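Local coordinates for protein fanconi-associated nuclease 1 homolog (Pseudomonas aeruginosa, PDB 5Y7Q) that belongs to the FAN1 family of nucleases, combining an HTH-type domain, a SAP domain and a VRR-NUC domain in a single chain that is bound to DNA here, at residues L417-A422 with A457-L462; I411-G416 with P484-E489; L94-K99 with G134-D139. All coordinates share one frame; numbering follows the deposited sequence.

Interaction 1. Residues L417-A422 with A457-L462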
loop_
_atom_site.group_PDB
_atom_site.type_symbol
_atom_site.label_atom_id
_atom_site.label_comp_id
_atom_site.label_asym_id
_atom_site.label_seq_id
_atom_site.Cartn_x
_atom_site.Cartn_y
_atom_site.Cartn_z
ATOM N N LEU A 417 -18.069 6.714 -8.108
ATOM C CA LEU A 417 -18.832 6.742 -9.343
ATOM C C LEU A 417 -19.277 8.157 -9.671
ATOM O O LEU A 417 -19.097 8.630 -10.803
ATOM C CB LEU A 417 -20.025 5.799 -9.238
ATOM C CG LEU A 417 -19.503 4.371 -9.420
ATOM C CD1 LEU A 417 -20.575 3.366 -9.006
ATOM C CD2 LEU A 417 -19.005 4.130 -10.883
ATOM N N LEU A 418 -19.871 8.856 -8.702
ATOM C CA LEU A 418 -20.351 10.197 -9.024
ATOM C C LEU A 418 -19.184 11.090 -9.410
ATOM O O LEU A 418 -19.215 11.771 -10.448
ATOM C CB LEU A 418 -21.127 10.791 -7.846
ATOM C CG LEU A 418 -21.801 12.136 -8.049
ATOM C CD1 LEU A 418 -22.677 12.164 -9.320
ATOM C CD2 LEU A 418 -22.621 12.455 -6.801
ATOM N N CYS A 419 -18.115 11.030 -8.623
ATOM C CA CYS A 419 -17.017 11.973 -8.714
ATOM C C CYS A 419 -15.888 11.487 -9.600
ATOM O O CYS A 419 -14.819 12.100 -9.607
ATOM C CB CYS A 419 -16.520 12.303 -7.317
ATOM S SG CYS A 419 -17.704 13.357 -6.500
ATOM N N TRP A 420 -16.105 10.383 -10.316
ATOM C CA TRP A 420 -15.103 9.804 -11.206
ATOM C C TRP A 420 -14.411 10.839 -12.092
ATOM O O TRP A 420 -13.182 10.835 -12.226
ATOM C CB TRP A 420 -15.781 8.760 -12.077
ATOM C CG TRP A 420 -14.857 7.975 -12.861
ATOM C CD1 TRP A 420 -14.327 8.300 -14.072
ATOM C CD2 TRP A 420 -14.350 6.684 -12.527
ATOM N NE1 TRP A 420 -13.503 7.288 -14.512
ATOM C CE2 TRP A 420 -13.502 6.283 -13.579
ATOM C CE3 TRP A 420 -14.522 5.832 -11.438
ATOM C CZ2 TRP A 420 -12.826 5.060 -13.571
ATOM C CZ3 TRP A 420 -13.840 4.608 -11.427
ATOM C CH2 TRP A 420 -13.012 4.237 -12.486
ATOM N N GLU A 421 -15.189 11.720 -12.726
ATOM C CA GLU A 421 -14.614 12.640 -13.696
ATOM C C GLU A 421 -13.728 13.682 -13.038
ATOM O O GLU A 421 -12.839 14.226 -13.702
ATOM C CB GLU A 421 -15.718 13.307 -14.520
ATOM C CG GLU A 421 -15.838 12.743 -15.933
ATOM C CD GLU A 421 -17.055 11.846 -16.129
ATOM O OE1 GLU A 421 -18.170 12.255 -15.730
ATOM O OE2 GLU A 421 -16.890 10.736 -16.692
ATOM N N ALA A 422 -13.950 13.975 -11.757
ATOM C CA ALA A 422 -13.024 14.832 -11.019
ATOM C C ALA A 422 -11.828 14.058 -10.475
ATOM O O ALA A 422 -10.716 14.596 -10.398
ATOM C CB ALA A 422 -13.743 15.523 -9.873
ATOM N N ALA A 457 -19.330 20.630 -9.250
ATOM C CA ALA A 457 -20.101 20.125 -10.374
ATOM C C ALA A 457 -20.674 18.750 -10.034
ATOM O O ALA A 457 -21.895 18.604 -9.928
ATOM C CB ALA A 457 -19.248 20.076 -11.637
ATOM N N CYS A 458 -19.807 17.745 -9.824
ATOM C CA CYS A 458 -20.277 16.365 -9.688
ATOM C C CYS A 458 -21.232 16.217 -8.512
ATOM O O CYS A 458 -22.352 15.712 -8.665
ATOM C CB CYS A 458 -19.092 15.413 -9.528
ATOM S SG CYS A 458 -18.224 14.971 -11.062
ATOM N N LEU A 459 -20.803 16.659 -7.329
ATOM C CA LEU A 459 -21.673 16.615 -6.157
ATOM C C LEU A 459 -22.978 17.360 -6.395
ATOM O O LEU A 459 -24.022 16.984 -5.841
ATOM C CB LEU A 459 -20.950 17.211 -4.961
ATOM C CG LEU A 459 -19.681 16.496 -4.551
ATOM C CD1 LEU A 459 -19.111 17.229 -3.369
ATOM C CD2 LEU A 459 -20.000 15.042 -4.215
ATOM N N GLY A 460 -22.932 18.421 -7.209
ATOM C CA GLY A 460 -24.133 19.157 -7.540
ATOM C C GLY A 460 -25.238 18.279 -8.081
ATOM O O GLY A 460 -26.406 18.490 -7.754
ATOM N N ARG A 461 -24.893 17.251 -8.868
ATOM C CA ARG A 461 -25.939 16.404 -9.441
ATOM C C ARG A 461 -26.814 15.758 -8.373
ATOM O O ARG A 461 -27.859 15.193 -8.715
ATOM C CB ARG A 461 -25.353 15.305 -10.331
ATOM C CG ARG A 461 -24.245 15.758 -11.267
ATOM C CD ARG A 461 -23.921 14.718 -12.340
ATOM N NE ARG A 461 -24.670 14.975 -13.568
ATOM C CZ ARG A 461 -24.359 14.475 -14.761
ATOM N NH1 ARG A 461 -23.299 13.680 -14.898
ATOM N NH2 ARG A 461 -25.109 14.779 -15.820
ATOM N N LEU A 462 -26.415 15.830 -7.097
ATOM C CA LEU A 462 -27.262 15.352 -6.016
ATOM C C LEU A 462 -28.453 16.279 -5.742
ATOM O O LEU A 462 -29.469 15.818 -5.207
ATOM C CB LEU A 462 -26.424 15.182 -4.747
ATOM C CG LEU A 462 -25.313 14.137 -4.635
ATOM C CD1 LEU A 462 -24.483 14.400 -3.390
ATOM C CD2 LEU A 462 -25.870 12.727 -4.587
#
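Cys458 O accepts a backbone hydrogen bond from Arg461 N at 3.0 Å, and the side chain of Leu418 packs against the same oxygen, with CD1 3.6 Å from Cys458 O and CG and CD2 only slightly farther off. The contact illustrates how a helix end docks on a break between helices. Helix 409-418 gives way to helix 420-423 at Cys419, which occupies the N-cap position, and the residues flanking this break meet the last part of helix 452-460. With CG anti to the backbone N (chi1 -175°), Leu418 reaches toward helix 452-460, where its two methyls part. CD2 rests against Leu462 CG at 3.8 Å, while CD1 meets CD of Arg461. Beyond that carbon the arginine bends at chi3, and its NH1 ends 5.4 Å from Glu421 OE1, opposite charges not in contact; the side chain also touches Ala470 and Arg474 of helix 467-478. At the break itself, Cys419 SG rests against two residues of the partner helix, 3.7 Å from Leu459 CD2 and 3.9 Å from Cys458 CB. Aliphatic carbon and sulfur make most of the contact, and the carbonyl oxygens Leu418 O and Cys458 O lie among them. Leu459 directs its CB away, but its CD2 still returns to meet the cysteine. Leu462 also touches Leu508, and both leucines touch Arg509, of helix 505-517, which packs on this side. The two thiols do not form a disulfide, since Cys419 SG and Cys458 SG are 4.9 Å apart. Each sulfur instead meets other atoms of the opposing segment: the SG of Cys458, set beside its own backbone N, comes within 3.4 Å of Leu418 O.

Interaction 2. Residues I411-G416 with P484-E489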
loop_
_atom_site.group_PDB
_atom_site.type_symbol
_atom_site.label_atom_id
_atom_site.label_comp_id
_atom_site.label_asym_id
_atom_site.label_seq_id
_atom_site.Cartn_x
_atom_site.Cartn_y
_atom_site.Cartn_z
ATOM N N ILE A 411 -20.771 3.107 0.153
ATOM C CA ILE A 411 -20.747 4.564 0.167
ATOM C C ILE A 411 -19.527 5.105 -0.574
ATOM O O ILE A 411 -19.644 6.054 -1.364
ATOM C CB ILE A 411 -20.823 5.066 1.611
ATOM C CG1 ILE A 411 -22.192 4.702 2.144
ATOM C CG2 ILE A 411 -20.599 6.555 1.678
ATOM C CD1 ILE A 411 -22.415 5.100 3.556
ATOM N N ASN A 412 -18.342 4.521 -0.345
ATOM C CA ASN A 412 -17.179 4.946 -1.119
ATOM C C ASN A 412 -17.410 4.715 -2.600
ATOM O O ASN A 412 -17.093 5.583 -3.418
ATOM C CB ASN A 412 -15.916 4.229 -0.663
ATOM C CG ASN A 412 -15.490 4.648 0.712
ATOM O OD1 ASN A 412 -16.160 5.459 1.344
ATOM N ND2 ASN A 412 -14.399 4.078 1.204
ATOM N N SER A 413 -18.012 3.580 -2.965
ATOM C CA SER A 413 -18.255 3.335 -4.379
ATOM C C SER A 413 -19.139 4.415 -4.972
ATOM O O SER A 413 -18.788 5.027 -5.980
ATOM C CB SER A 413 -18.866 1.958 -4.576
ATOM O OG SER A 413 -17.867 0.976 -4.365
ATOM N N LEU A 414 -20.290 4.676 -4.352
ATOM C CA LEU A 414 -21.171 5.722 -4.860
ATOM C C LEU A 414 -20.417 7.035 -5.030
ATOM O O LEU A 414 -20.627 7.762 -6.012
ATOM C CB LEU A 414 -22.368 5.890 -3.920
ATOM C CG LEU A 414 -23.294 4.679 -3.879
ATOM C CD1 LEU A 414 -24.269 4.813 -2.751
ATOM C CD2 LEU A 414 -24.019 4.554 -5.183
ATOM N N PHE A 415 -19.509 7.339 -4.101
ATOM C CA PHE A 415 -18.713 8.556 -4.234
ATOM C C PHE A 415 -17.796 8.488 -5.448
ATOM O O PHE A 415 -17.702 9.443 -6.233
ATOM C CB PHE A 415 -17.890 8.781 -2.979
ATOM C CG PHE A 415 -16.847 9.829 -3.141
ATOM C CD1 PHE A 415 -17.206 11.166 -3.242
ATOM C CD2 PHE A 415 -15.510 9.489 -3.188
ATOM C CE1 PHE A 415 -16.240 12.156 -3.384
ATOM C CE2 PHE A 415 -14.537 10.465 -3.337
ATOM C CZ PHE A 415 -14.904 11.806 -3.434
ATOM N N GLY A 416 -17.109 7.366 -5.624
ATOM C CA GLY A 416 -16.167 7.270 -6.714
ATOM C C GLY A 416 -16.847 7.245 -8.060
ATOM O O GLY A 416 -16.278 7.707 -9.058
ATOM N N PRO A 484 -9.390 4.261 -6.805
ATOM C CA PRO A 484 -9.276 4.238 -5.338
ATOM C C PRO A 484 -10.568 3.862 -4.600
ATOM O O PRO A 484 -10.499 3.150 -3.587
ATOM C CB PRO A 484 -8.821 5.672 -5.017
ATOM C CG PRO A 484 -9.330 6.506 -6.184
ATOM C CD PRO A 484 -9.245 5.615 -7.378
ATOM N N PHE A 485 -11.736 4.382 -5.004
ATOM C CA PHE A 485 -12.932 4.249 -4.172
ATOM C C PHE A 485 -13.993 3.246 -4.639
ATOM O O PHE A 485 -14.986 3.064 -3.920
ATOM C CB PHE A 485 -13.606 5.606 -4.004
ATOM C CG PHE A 485 -12.695 6.658 -3.511
ATOM C CD1 PHE A 485 -12.335 7.721 -4.333
ATOM C CD2 PHE A 485 -12.184 6.597 -2.235
ATOM C CE1 PHE A 485 -11.489 8.709 -3.882
ATOM C CE2 PHE A 485 -11.334 7.590 -1.769
ATOM C CZ PHE A 485 -10.981 8.645 -2.601
ATOM N N VAL A 486 -13.858 2.607 -5.800
ATOM C CA VAL A 486 -14.974 1.851 -6.367
ATOM C C VAL A 486 -14.654 0.369 -6.305
ATOM O O VAL A 486 -13.729 -0.101 -6.977
ATOM C CB VAL A 486 -15.300 2.277 -7.804
ATOM C CG1 VAL A 486 -16.379 1.374 -8.378
ATOM C CG2 VAL A 486 -15.744 3.736 -7.834
ATOM N N TYR A 487 -15.450 -0.369 -5.527
ATOM C CA TYR A 487 -15.309 -1.811 -5.373
ATOM C C TYR A 487 -16.383 -2.465 -6.244
ATOM O O TYR A 487 -17.501 -2.689 -5.782
ATOM C CB TYR A 487 -15.504 -2.213 -3.905
ATOM C CG TYR A 487 -14.657 -1.505 -2.840
ATOM C CD1 TYR A 487 -13.740 -2.220 -2.068
ATOM C CD2 TYR A 487 -14.798 -0.151 -2.580
ATOM C CE1 TYR A 487 -12.968 -1.608 -1.093
ATOM C CE2 TYR A 487 -14.040 0.470 -1.604
ATOM C CZ TYR A 487 -13.121 -0.265 -0.863
ATOM O OH TYR A 487 -12.359 0.353 0.109
ATOM N N TRP A 488 -16.005 -2.916 -7.444
ATOM C CA TRP A 488 -16.968 -3.440 -8.415
ATOM C C TRP A 488 -17.414 -4.853 -8.073
ATOM O O TRP A 488 -18.533 -5.259 -8.417
ATOM C CB TRP A 488 -16.373 -3.485 -9.825
ATOM C CG TRP A 488 -15.761 -2.249 -10.313
ATOM C CD1 TRP A 488 -14.438 -1.937 -10.287
ATOM C CD2 TRP A 488 -16.432 -1.137 -10.945
ATOM N NE1 TRP A 488 -14.242 -0.703 -10.852
ATOM C CE2 TRP A 488 -15.447 -0.189 -11.261
ATOM C CE3 TRP A 488 -17.770 -0.856 -11.266
ATOM C CZ2 TRP A 488 -15.750 1.026 -11.861
ATOM C CZ3 TRP A 488 -18.070 0.350 -11.881
ATOM C CH2 TRP A 488 -17.063 1.273 -12.175
ATOM N N GLU A 489 -16.499 -5.639 -7.517
ATOM C CA GLU A 489 -16.822 -6.994 -7.104
ATOM C C GLU A 489 -17.988 -6.974 -6.128
ATOM O O GLU A 489 -18.898 -7.812 -6.199
ATOM C CB GLU A 489 -15.573 -7.637 -6.486
ATOM C CG GLU A 489 -14.191 -7.082 -7.043
ATOM C CD GLU A 489 -13.780 -5.665 -6.504
ATOM O OE1 GLU A 489 -14.238 -5.293 -5.384
ATOM O OE2 GLU A 489 -13.012 -4.933 -7.210
HETATM O O HOH W 1 -11.651 2.997 0.118
#
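Ser413 and Val486 bring their backbones close together, CA to CA 4.1 Å, as the irregular segment 484-489 runs against helix 409-418, and one turn further along the helix Gly416 CA lies 5.1 Å from Phe485 CA. The serine hydroxyl makes the direct polar bond. With OG beside its own backbone N (chi1 -73°), it accepts Tyr487 N at 3.0 Å in a nearly straight bond of 168°, and a second bond ties it to Gly409 O one turn back. The hydroxyl therefore bonds both the loop's N-H and a carbonyl of its own helix. Phe485 O lies over the same turn, where Ser413 CA makes a CA-H...O contact with it. Here the loop between helices 467-478 and 493-502, part of the VRR-NUC domain by sequence, packs on helix 409-418. Its aromatic part is a T-shaped pair: the edge of Phe415, led by CE2, points at one face of Phe485, with planes at 71° and centroids 5.1 Å apart. Pro484 CB lies over the centre of the opposite face, and Phe415 meets Phe512 in a further edge-to-face contact. Gly416 presents only backbone on this side, and the lack of a side chain lets Val486 CG2 settle 3.7 Å from Gly416 C. The other methyl, CG1, sits over the centre of the Trp488 ring. Beside Asn412 a water bridges the segments, accepting from Asn412 ND2 at 3.1 Å and lying 2.7 Å from Tyr487 OH, while Asn412 ND2 also donates to Arg523 O.

Interaction 3. Residues L94-K99 with G134-D139. With nucleotides of chain D.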
loop_
_atom_site.group_PDB
_atom_site.type_symbol
_atom_site.label_atom_id
_atom_site.label_comp_id
_atom_site.label_asym_id
_atom_site.label_seq_id
_atom_site.Cartn_x
_atom_site.Cartn_y
_atom_site.Cartn_z
ATOM N N LEU A 94 21.337 -13.623 -9.328
ATOM C CA LEU A 94 22.173 -14.776 -9.676
ATOM C C LEU A 94 21.367 -15.834 -10.422
ATOM O O LEU A 94 20.276 -16.212 -9.979
ATOM C CB LEU A 94 22.764 -15.401 -8.420
ATOM C CG LEU A 94 23.645 -14.511 -7.550
ATOM C CD1 LEU A 94 23.749 -15.100 -6.127
ATOM C CD2 LEU A 94 25.036 -14.322 -8.191
ATOM N N PHE A 95 21.902 -16.321 -11.540
ATOM C CA PHE A 95 21.189 -17.279 -12.377
ATOM C C PHE A 95 22.132 -18.364 -12.871
ATOM O O PHE A 95 23.327 -18.132 -13.070
ATOM C CB PHE A 95 20.529 -16.584 -13.575
ATOM C CG PHE A 95 19.597 -15.483 -13.171
ATOM C CD1 PHE A 95 20.019 -14.171 -13.165
ATOM C CD2 PHE A 95 18.314 -15.771 -12.726
ATOM C CE1 PHE A 95 19.183 -13.166 -12.760
ATOM C CE2 PHE A 95 17.475 -14.765 -12.326
ATOM C CZ PHE A 95 17.911 -13.458 -12.345
ATOM N N ARG A 96 21.587 -19.564 -13.032
ATOM C CA ARG A 96 22.299 -20.684 -13.628
ATOM C C ARG A 96 21.908 -20.774 -15.088
ATOM O O ARG A 96 20.726 -20.667 -15.417
ATOM C CB ARG A 96 21.940 -22.001 -12.944
ATOM C CG ARG A 96 22.224 -22.109 -11.462
ATOM C CD ARG A 96 21.537 -23.356 -10.896
ATOM N NE ARG A 96 21.867 -24.600 -11.609
ATOM C CZ ARG A 96 22.362 -25.706 -11.043
ATOM N NH1 ARG A 96 22.604 -25.758 -9.733
ATOM N NH2 ARG A 96 22.612 -26.777 -11.790
ATOM N N GLU A 97 22.888 -21.000 -15.959
ATOM C CA GLU A 97 22.616 -21.002 -17.399
ATOM C C GLU A 97 21.381 -21.837 -17.759
ATOM O O GLU A 97 20.570 -21.431 -18.605
ATOM C CB GLU A 97 23.847 -21.510 -18.157
ATOM C CG GLU A 97 23.709 -21.427 -19.655
ATOM C CD GLU A 97 25.008 -21.728 -20.363
ATOM O OE1 GLU A 97 25.127 -22.824 -20.958
ATOM O OE2 GLU A 97 25.917 -20.868 -20.315
ATOM N N GLY A 98 21.208 -22.992 -17.107
ATOM C CA GLY A 98 20.135 -23.892 -17.482
ATOM C C GLY A 98 18.763 -23.360 -17.136
ATOM O O GLY A 98 17.779 -23.675 -17.814
ATOM N N LYS A 99 18.670 -22.552 -16.085
ATOM C CA LYS A 99 17.413 -21.909 -15.763
ATOM C C LYS A 99 17.132 -20.698 -16.654
ATOM O O LYS A 99 16.021 -20.155 -16.607
ATOM C CB LYS A 99 17.410 -21.550 -14.275
ATOM C CG LYS A 99 17.242 -22.786 -13.381
ATOM C CD LYS A 99 16.764 -22.425 -11.976
ATOM C CE LYS A 99 16.096 -23.617 -11.280
ATOM N NZ LYS A 99 15.445 -23.244 -9.975
ATOM N N GLY A 134 21.658 -20.608 -2.691
ATOM C CA GLY A 134 20.564 -20.224 -3.567
ATOM C C GLY A 134 20.673 -20.860 -4.937
ATOM O O GLY A 134 19.685 -21.364 -5.484
ATOM N N LEU A 135 21.880 -20.876 -5.500
ATOM C CA LEU A 135 22.051 -21.451 -6.829
ATOM C C LEU A 135 21.905 -22.978 -6.847
ATOM O O LEU A 135 21.436 -23.536 -7.838
ATOM C CB LEU A 135 23.414 -21.035 -7.387
ATOM C CG LEU A 135 23.504 -19.539 -7.676
ATOM C CD1 LEU A 135 24.904 -19.013 -7.426
ATOM C CD2 LEU A 135 23.058 -19.264 -9.099
ATOM N N LEU A 136 22.240 -23.668 -5.769
ATOM C CA LEU A 136 22.465 -25.109 -5.836
ATOM C C LEU A 136 21.295 -25.920 -5.287
ATOM O O LEU A 136 20.522 -25.451 -4.441
ATOM C CB LEU A 136 23.730 -25.490 -5.076
ATOM C CG LEU A 136 24.956 -25.576 -5.965
ATOM C CD1 LEU A 136 26.145 -26.002 -5.157
ATOM C CD2 LEU A 136 24.629 -26.608 -6.975
ATOM N N LYS A 137 21.148 -27.137 -5.819
ATOM C CA LYS A 137 20.198 -28.103 -5.280
ATOM C C LYS A 137 20.725 -28.732 -3.988
ATOM O O LYS A 137 21.938 -28.789 -3.748
ATOM C CB LYS A 137 19.911 -29.202 -6.300
ATOM C CG LYS A 137 18.959 -28.822 -7.416
ATOM C CD LYS A 137 18.907 -29.938 -8.462
ATOM C CE LYS A 137 17.718 -29.788 -9.405
ATOM N NZ LYS A 137 16.410 -30.047 -8.725
ATOM N N LYS A 138 19.793 -29.220 -3.155
ATOM C CA LYS A 138 20.176 -29.775 -1.858
ATOM C C LYS A 138 20.925 -31.092 -2.006
ATOM O O LYS A 138 21.746 -31.430 -1.151
ATOM C CB LYS A 138 18.949 -29.966 -0.961
ATOM C CG LYS A 138 19.303 -30.440 0.456
ATOM C CD LYS A 138 18.076 -30.797 1.296
ATOM C CE LYS A 138 18.473 -31.508 2.596
ATOM N NZ LYS A 138 17.300 -31.788 3.483
ATOM N N ASP A 139 20.654 -31.855 -3.066
ATOM C CA ASP A 139 21.446 -33.054 -3.327
ATOM C C ASP A 139 22.894 -32.695 -3.609
ATOM O O ASP A 139 23.813 -33.196 -2.949
ATOM C CB ASP A 139 20.855 -33.829 -4.500
ATOM C CG ASP A 139 19.762 -34.773 -4.072
ATOM O OD1 ASP A 139 19.959 -35.492 -3.064
ATOM O OD2 ASP A 139 18.707 -34.787 -4.743
ATOM P P DC D 19 14.781 -27.674 -10.169
ATOM O OP1 DC D 19 16.135 -27.080 -10.259
ATOM O OP2 DC D 19 14.493 -29.037 -10.679
ATOM O "O5'" DC D 19 14.386 -27.640 -8.628
ATOM C "C5'" DC D 19 14.294 -26.394 -7.982
ATOM C "C4'" DC D 19 14.056 -26.576 -6.504
ATOM O "O4'" DC D 19 12.655 -26.847 -6.246
ATOM C "C3'" DC D 19 14.829 -27.712 -5.859
ATOM O "O3'" DC D 19 15.208 -27.303 -4.568
ATOM C "C2'" DC D 19 13.798 -28.838 -5.814
ATOM C "C1'" DC D 19 12.521 -28.065 -5.545
ATOM N N1 DC D 19 11.311 -28.720 -6.052
ATOM C C2 DC D 19 10.099 -28.480 -5.419
ATOM O O2 DC D 19 10.089 -27.748 -4.429
ATOM N N3 DC D 19 8.978 -29.057 -5.903
ATOM C C4 DC D 19 9.050 -29.842 -6.982
ATOM N N4 DC D 19 7.921 -30.403 -7.428
ATOM C C5 DC D 19 10.286 -30.089 -7.650
ATOM C C6 DC D 19 11.380 -29.508 -7.159
ATOM P P DA D 20 16.372 -28.045 -3.760
ATOM O OP1 DA D 20 17.490 -27.088 -3.603
ATOM O OP2 DA D 20 16.550 -29.410 -4.302
ATOM O "O5'" DA D 20 15.711 -28.205 -2.350
ATOM C "C5'" DA D 20 14.358 -28.421 -2.328
ATOM C "C4'" DA D 20 13.727 -27.849 -1.102
ATOM O "O4'" DA D 20 12.311 -28.013 -1.250
ATOM C "C3'" DA D 20 14.044 -28.619 0.160
ATOM O "O3'" DA D 20 13.604 -27.872 1.297
ATOM C "C2'" DA D 20 13.202 -29.871 -0.065
ATOM C "C1'" DA D 20 11.958 -29.298 -0.765
ATOM N N9 DA D 20 11.461 -30.106 -1.885
ATOM C C8 DA D 20 12.188 -30.694 -2.879
ATOM N N7 DA D 20 11.456 -31.347 -3.750
ATOM C C5 DA D 20 10.159 -31.182 -3.293
ATOM C C6 DA D 20 8.904 -31.636 -3.771
ATOM N N6 DA D 20 8.753 -32.391 -4.876
ATOM N N1 DA D 20 7.803 -31.282 -3.059
ATOM C C2 DA D 20 7.962 -30.533 -1.967
ATOM N N3 DA D 20 9.077 -30.054 -1.429
ATOM C C4 DA D 20 10.149 -30.416 -2.145
ATOM P P DA D 21 14.154 -28.191 2.779
ATOM O OP1 DA D 21 14.452 -26.925 3.493
ATOM O OP2 DA D 21 15.173 -29.266 2.677
ATOM O "O5'" DA D 21 12.891 -28.812 3.510
ATOM C "C5'" DA D 21 12.629 -30.164 3.359
ATOM C "C4'" DA D 21 11.192 -30.468 3.671
ATOM O "O4'" DA D 21 10.471 -30.639 2.428
ATOM C "C3'" DA D 21 11.025 -31.743 4.464
ATOM O "O3'" DA D 21 10.173 -31.559 5.555
ATOM C "C2'" DA D 21 10.467 -32.753 3.476
ATOM C "C1'" DA D 21 9.882 -31.916 2.357
ATOM N N9 DA D 21 10.172 -32.501 1.047
ATOM C C8 DA D 21 11.397 -32.614 0.456
ATOM N N7 DA D 21 11.375 -33.222 -0.709
ATOM C C5 DA D 21 10.046 -33.554 -0.885
ATOM C C6 DA D 21 9.365 -34.214 -1.923
ATOM N N6 DA D 21 9.968 -34.673 -3.031
ATOM N N1 DA D 21 8.033 -34.375 -1.787
ATOM C C2 DA D 21 7.431 -33.907 -0.686
ATOM N N3 DA D 21 7.963 -33.270 0.351
ATOM C C4 DA D 21 9.287 -33.122 0.191
#
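Leu94 starts the contact by laying its CB against Leu135 CD2 at 3.9 Å, where strand 94-96 passes the last turn of helix 129-135. Phe95 points the other way and contributes mainly backbone. Arg96 then does most of the work: its CG lies 3.8 Å from the same Leu135 CD2, the two side chains running in opposite directions, and a bend at chi3 (54°) turns the guanidinium to the helix end. There NH1 donates to Leu135 O at 3.1 Å with an angle of 163° at the hydrogen. The oxygen lies in the guanidinium plane, although the donor stands above the plane of the carbonyl. Leu136 CD2 comes in at that edge too. NH2 forms a salt bridge with Glu182, while NH1 also has a long, weak ion pair with Glu140. After the turn, Lys99 extends toward the DNA, its CE 3.6 Å from OP1 of DC19 of chain D. Segment 134-139 faces the same sugar-phosphate backbone. Lys137 NZ donates to O5' of DC19 of chain D at 3.1 Å and more weakly to its OP2. Lys137 is the N-cap of helix 138-144, and Lys138 N makes weak bonds to the phosphate of DA20 of chain D, where the helix end would probably add favourable polarisation. Lys138 NZ weakly reaches OP2 of DA21 of chain D and also bonds Leu154 O. The contact brings a strand of the HTH family region against a helix end of the SAP region: strand 94-96 pairs antiparallel with 184-187, and Leu135 packs on Val184 of that strand and on Leu127 of strand 126-127.

Interactions 1 and 2 are neighbours in the buried helical core and share helix 409-418. Along the chain, interaction 1 nests inside the loop closed by interaction 2, and the two touch where Leu417 CD2 meets Trp488 CH2 at 3.7 Å. Their chemistry differs: interaction 1 relies on aliphatic carbon and sulfur at a helix end, whereas interaction 2 adds an aromatic pair, a serine-held loop and a bridging water. Interaction 3 lies on the other side of the chain's centre, about 46 Å from interaction 2 between centres. It is only partly buried, and it couples arginine-to-carbonyl bonding between two domains with lysines directed at DNA phosphates.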